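Local atomic coordinates of peroxiredoxin 5 (PDB entry 2XHF), a protein that probably reduces hydrogen peroxide and organic peroxides as a thiol-dependent antioxidant enzyme of the peroxiredoxin 5 family. Residues A53-I62 / V90-V98. Numbering follows the deposited sequence.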
ATOM      1  N   ALA A  53       5.917   2.262   0.558  1.00 11.36           N
ATOM      2  CA  ALA A  53       5.190   3.452   0.971  1.00 10.86           C
ATOM      3  C   ALA A  53       4.725   3.224   2.419  1.00 10.21           C
ATOM      4  O   ALA A  53       4.201   2.150   2.760  1.00 12.03           O
ATOM      5  CB  ALA A  53       4.011   3.643   0.073  1.00 12.66           C
ATOM      6  N   PHE A  54       4.919   4.247   3.259  1.00 11.81           N
ATOM      7  CA  PHE A  54       4.475   4.254   4.664  1.00 11.64           C
ATOM      8  C   PHE A  54       5.233   3.287   5.581  1.00 13.45           C
ATOM      9  O   PHE A  54       4.939   3.205   6.764  1.00 15.57           O
ATOM     10  CB  PHE A  54       2.960   4.011   4.763  1.00 11.84           C
ATOM     11  CG  PHE A  54       2.143   5.091   4.108  1.00 13.60           C
ATOM     12  CD1 PHE A  54       2.026   6.340   4.691  1.00 14.40           C
ATOM     13  CD2 PHE A  54       1.493   4.855   2.912  1.00 14.92           C
ATOM     14  CE1 PHE A  54       1.285   7.335   4.079  1.00 15.37           C
ATOM     15  CE2 PHE A  54       0.732   5.841   2.312  1.00 16.72           C
ATOM     16  CZ  PHE A  54       0.632   7.069   2.895  1.00 15.40           C
ATOM     17  N   VAL A  55       6.227   2.591   5.055  1.00 11.32           N
ATOM     18  CA  VAL A  55       7.035   1.693   5.873  1.00 13.52           C
ATOM     19  C   VAL A  55       8.088   2.507   6.628  1.00 13.85           C
ATOM     20  O   VAL A  55       8.735   3.362   6.048  1.00 15.02           O
ATOM     21  CB  VAL A  55       7.724   0.610   5.015  1.00 14.67           C
ATOM     22  CG1 VAL A  55       8.648  -0.243   5.881  1.00 18.04           C
ATOM     23  CG2 VAL A  55       6.688  -0.238   4.286  1.00 14.93           C
ATOM     24  N   PRO A  56       8.239   2.273   7.931  1.00 16.39           N
ATOM     25  CA  PRO A  56       9.217   3.088   8.657  1.00 20.06           C
ATOM     26  C   PRO A  56      10.597   3.023   7.993  1.00 16.82           C
ATOM     27  O   PRO A  56      11.069   1.954   7.600  1.00 18.32           O
ATOM     28  CB  PRO A  56       9.225   2.458  10.056  1.00 22.85           C
ATOM     29  CG  PRO A  56       7.852   1.918  10.211  1.00 24.19           C
ATOM     30  CD  PRO A  56       7.466   1.401   8.837  1.00 20.61           C
ATOM     31  N   GLY A  57      11.234   4.178   7.876  1.00 17.75           N
ATOM     32  CA  GLY A  57      12.485   4.290   7.137  1.00 18.90           C
ATOM     33  C   GLY A  57      12.334   4.821   5.727  1.00 15.66           C
ATOM     34  O   GLY A  57      13.287   5.347   5.150  1.00 17.81           O
ATOM     35  N   SER A  58      11.149   4.654   5.137  1.00 14.88           N
ATOM     36  CA  SER A  58      10.943   5.061   3.748  1.00 13.80           C
ATOM     37  C   SER A  58      11.065   6.571   3.540  1.00 13.08           C
ATOM     38  O   SER A  58      11.282   7.015   2.421  1.00 14.89           O
ATOM     39  CB  SER A  58       9.597   4.569   3.205  1.00 14.38           C
ATOM     40  OG  SER A  58       8.528   5.109   3.978  1.00 17.10           O
ATOM     41  N   ASN A  59      10.927   7.363   4.606  1.00 14.44           N
ATOM     42  CA  ASN A  59      11.126   8.806   4.506  1.00 16.03           C
ATOM     43  C   ASN A  59      12.430   9.285   5.130  1.00 15.07           C
ATOM     44  O   ASN A  59      12.606  10.472   5.365  1.00 18.63           O
ATOM     45  CB  ASN A  59       9.964   9.567   5.134  1.00 21.60           C
ATOM     46  CG  ASN A  59       9.913  11.030   4.695  1.00 22.38           C
ATOM     47  OD1 ASN A  59      10.306  11.387   3.573  1.00 21.21           O
ATOM     48  ND2 ASN A  59       9.421  11.878   5.571  1.00 25.43           N
ATOM     49  N   ASN A  60      13.381   8.385   5.314  1.00 15.58           N
ATOM     50  CA  ASN A  60      14.642   8.769   5.960  1.00 18.64           C
ATOM     51  C   ASN A  60      15.517   9.635   5.067  1.00 20.10           C
ATOM     52  O   ASN A  60      16.263  10.486   5.556  1.00 25.20           O
ATOM     53  CB  ASN A  60      15.427   7.528   6.399  1.00 20.01           C
ATOM     54  CG  ASN A  60      14.903   6.941   7.681  1.00 22.96           C
ATOM     55  OD1 ASN A  60      13.898   7.406   8.220  1.00 27.27           O
ATOM     56  ND2 ASN A  60      15.570   5.911   8.175  1.00 28.53           N
ATOM     57  N   HIS A  61      15.420   9.418   3.763  1.00 17.16           N
ATOM     58  CA  HIS A  61      16.358  10.046   2.828  1.00 17.93           C
ATOM     59  C   HIS A  61      15.734  11.039   1.885  1.00 17.09           C
ATOM     60  O   HIS A  61      16.422  11.907   1.358  1.00 18.83           O
ATOM     61  CB  HIS A  61      17.098   8.959   2.074  1.00 19.83           C
ATOM     62  CG  HIS A  61      17.802   8.007   2.980  1.00 25.25           C
ATOM     63  ND1 HIS A  61      18.779   8.413   3.865  1.00 30.87           N
ATOM     64  CD2 HIS A  61      17.646   6.677   3.169  1.00 28.31           C
ATOM     65  CE1 HIS A  61      19.197   7.368   4.558  1.00 30.55           C
ATOM     66  NE2 HIS A  61      18.534   6.302   4.148  1.00 31.94           N
ATOM     67  N   ILE A  62      14.430  10.913   1.658  1.00 16.62           N
ATOM     68  CA  ILE A  62      13.736  11.836   0.787  1.00 15.81           C
ATOM     69  C   ILE A  62      13.968  13.313   1.152  1.00 15.31           C
ATOM     70  O   ILE A  62      14.239  14.123   0.279  1.00 16.98           O
ATOM     71  CB  ILE A  62      12.265  11.440   0.657  1.00 18.00           C
ATOM     72  CG1 ILE A  62      12.184  10.242  -0.313  1.00 18.59           C
ATOM     73  CG2 ILE A  62      11.436  12.610   0.137  1.00 17.85           C
ATOM     74  CD1 ILE A  62      10.843   9.555  -0.346  1.00 19.36           C
ATOM     75  N   VAL A  90      -1.435   3.632  -3.706  1.00 11.79           N
ATOM     76  CA  VAL A  90      -0.747   3.780  -2.448  1.00 11.51           C
ATOM     77  C   VAL A  90       0.525   4.606  -2.661  1.00 11.20           C
ATOM     78  O   VAL A  90       0.837   5.514  -1.906  1.00 11.99           O
ATOM     79  CB  VAL A  90      -0.426   2.406  -1.836  1.00 11.55           C
ATOM     80  CG1 VAL A  90       0.565   2.580  -0.711  1.00 13.54           C
ATOM     81  CG2 VAL A  90      -1.709   1.717  -1.362  1.00 14.49           C
ATOM     82  N   MET A  91       1.276   4.281  -3.703  1.00 11.87           N
ATOM     83  CA  MET A  91       2.540   4.978  -3.944  1.00 13.25           C
ATOM     84  C   MET A  91       2.324   6.475  -4.165  1.00 11.61           C
ATOM     85  O   MET A  91       3.023   7.288  -3.603  1.00 12.56           O
ATOM     86  CB  MET A  91       3.248   4.362  -5.144  1.00 15.38           C
ATOM     87  CG  MET A  91       4.620   4.872  -5.286  1.00 25.24           C
ATOM     88  SD  MET A  91       5.711   4.093  -4.107  1.00 20.51           S
ATOM     89  CE  MET A  91       7.321   4.725  -4.703  1.00 17.62           C
ATOM     90  N   ALA A  92       1.322   6.829  -4.961  1.00 11.43           N
ATOM     91  CA  ALA A  92       1.067   8.229  -5.266  1.00 11.59           C
ATOM     92  C   ALA A  92       0.612   8.993  -4.023  1.00 11.26           C
ATOM     93  O   ALA A  92       1.020  10.128  -3.809  1.00 13.97           O
ATOM     94  CB  ALA A  92       0.034   8.354  -6.387  1.00 12.79           C
ATOM     95  N   ALA A  93      -0.251   8.375  -3.212  1.00 12.21           N
ATOM     96  CA  ALA A  93      -0.770   9.037  -2.017  1.00 12.19           C
ATOM     97  C   ALA A  93       0.397   9.288  -1.079  1.00 11.60           C
ATOM     98  O   ALA A  93       0.529  10.344  -0.498  1.00 12.76           O
ATOM     99  CB  ALA A  93      -1.824   8.194  -1.341  1.00 13.67           C
ATOM    100  N   TRP A  94       1.237   8.279  -0.928  1.00 13.27           N
ATOM    101  CA  TRP A  94       2.415   8.414  -0.084  1.00 11.98           C
ATOM    102  C   TRP A  94       3.350   9.530  -0.566  1.00 12.11           C
ATOM    103  O   TRP A  94       3.821  10.370   0.211  1.00 12.96           O
ATOM    104  CB  TRP A  94       3.169   7.092  -0.019  1.00 13.03           C
ATOM    105  CG  TRP A  94       4.433   7.168   0.777  1.00 12.83           C
ATOM    106  CD1 TRP A  94       4.540   7.357   2.113  1.00 14.01           C
ATOM    107  CD2 TRP A  94       5.756   7.085   0.274  1.00 13.08           C
ATOM    108  NE1 TRP A  94       5.862   7.356   2.497  1.00 12.26           N
ATOM    109  CE2 TRP A  94       6.631   7.223   1.370  1.00 13.95           C
ATOM    110  CE3 TRP A  94       6.298   6.903  -1.000  1.00 13.97           C
ATOM    111  CZ2 TRP A  94       8.003   7.170   1.235  1.00 15.65           C
ATOM    112  CZ3 TRP A  94       7.667   6.868  -1.133  1.00 15.59           C
ATOM    113  CH2 TRP A  94       8.510   6.983  -0.013  1.00 17.23           C
ATOM    114  N   GLY A  95       3.620   9.551  -1.865  1.00 13.00           N
ATOM    115  CA  GLY A  95       4.498  10.545  -2.462  1.00 14.51           C
ATOM    116  C   GLY A  95       4.021  11.946  -2.142  1.00 14.52           C
ATOM    117  O   GLY A  95       4.833  12.818  -1.849  1.00 16.83           O
ATOM    118  N   LYS A  96       2.704  12.186  -2.193  1.00 14.51           N
ATOM    119  CA  LYS A  96       2.179  13.522  -1.891  1.00 16.70           C
ATOM    120  C   LYS A  96       2.451  13.934  -0.446  1.00 16.96           C
ATOM    121  O   LYS A  96       2.624  15.108  -0.162  1.00 19.90           O
ATOM    122  CB  LYS A  96       0.691  13.627  -2.213  1.00 19.79           C
ATOM    123  CG  LYS A  96       0.420  13.550  -3.686  1.00 22.93           C
ATOM    124  CD  LYS A  96      -1.063  13.654  -3.980  1.00 32.68           C
ATOM    125  CE  LYS A  96      -1.339  13.572  -5.473  1.00 41.90           C
ATOM    126  NZ  LYS A  96      -0.900  12.277  -6.060  1.00 36.06           N
ATOM    127  N   THR A  97       2.524  12.970   0.466  1.00 15.24           N
ATOM    128  CA  THR A  97       2.783  13.290   1.867  1.00 16.60           C
ATOM    129  C   THR A  97       4.251  13.597   2.149  1.00 17.36           C
ATOM    130  O   THR A  97       4.567  14.391   3.047  1.00 23.22           O
ATOM    131  CB  THR A  97       2.332  12.153   2.829  1.00 19.12           C
ATOM    132  OG1 THR A  97       3.289  11.076   2.814  1.00 19.89           O
ATOM    133  CG2 THR A  97       0.920  11.670   2.479  1.00 22.72           C
ATOM    134  N   VAL A  98       5.153  12.973   1.394  1.00 14.68           N
ATOM    135  CA  VAL A  98       6.576  13.163   1.630  1.00 15.23           C
ATOM    136  C   VAL A  98       7.213  14.162   0.651  1.00 14.71           C
ATOM    137  O   VAL A  98       8.313  14.636   0.900  1.00 15.85           O
ATOM    138  CB  VAL A  98       7.370  11.841   1.580  1.00 15.42           C
ATOM    139  CG1 VAL A  98       6.900  10.895   2.682  1.00 19.56           C
ATOM    140  CG2 VAL A  98       7.231  11.150   0.242  1.00 14.93           C
TER
HETATM  141  O   HOH W   1       7.194   7.493   5.076  1.00 30.64           O
HETATM  142  O   HOH W   2       9.971  14.179   3.012  1.00 22.04           O
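A53 and W94 meet over the indole face: with CG anti to the backbone N (chi1 177°), the indole reaches from the helix into the 53-62 loop, and A53 CA sits over its five-membered ring, a CH-pi contact 3.8 Å from the centroid. V98 CG2 of the same helix covers the opposite face. The small A53 lets the backbone come this near, and its CB still reaches V90 CG1 at 3.7 Å. F54 forms an edge-to-face pair with W94, planes at 68°: indole CD1 points at the centre of the phenyl face. I62 CD1 meets W94 CH2 at 3.5 Å, the long arm of a buried, branched apolar chain reaching the far end of the indole. The indole nitrogen is satisfied through a water, which accepts from W94 NE1 and donates to S58 OG; that hydroxyl donates to V55 O (2.7 Å), tying the link to the type II turn. A second water joins N59 OD1 to V98 O near the helix end. A leucine in place of W94 would probably leave the bridging water without its indole donor and F54 without its stacking edge. The F54 ring also meets F54 of the second subunit, planes nearly parallel, at the dimer interface. In this thioredoxin-like fold, helix 88-98 packs against the loop that carries the peroxidatic cysteine in related peroxiredoxins, whereas the 53-62 segment here contains no cysteine.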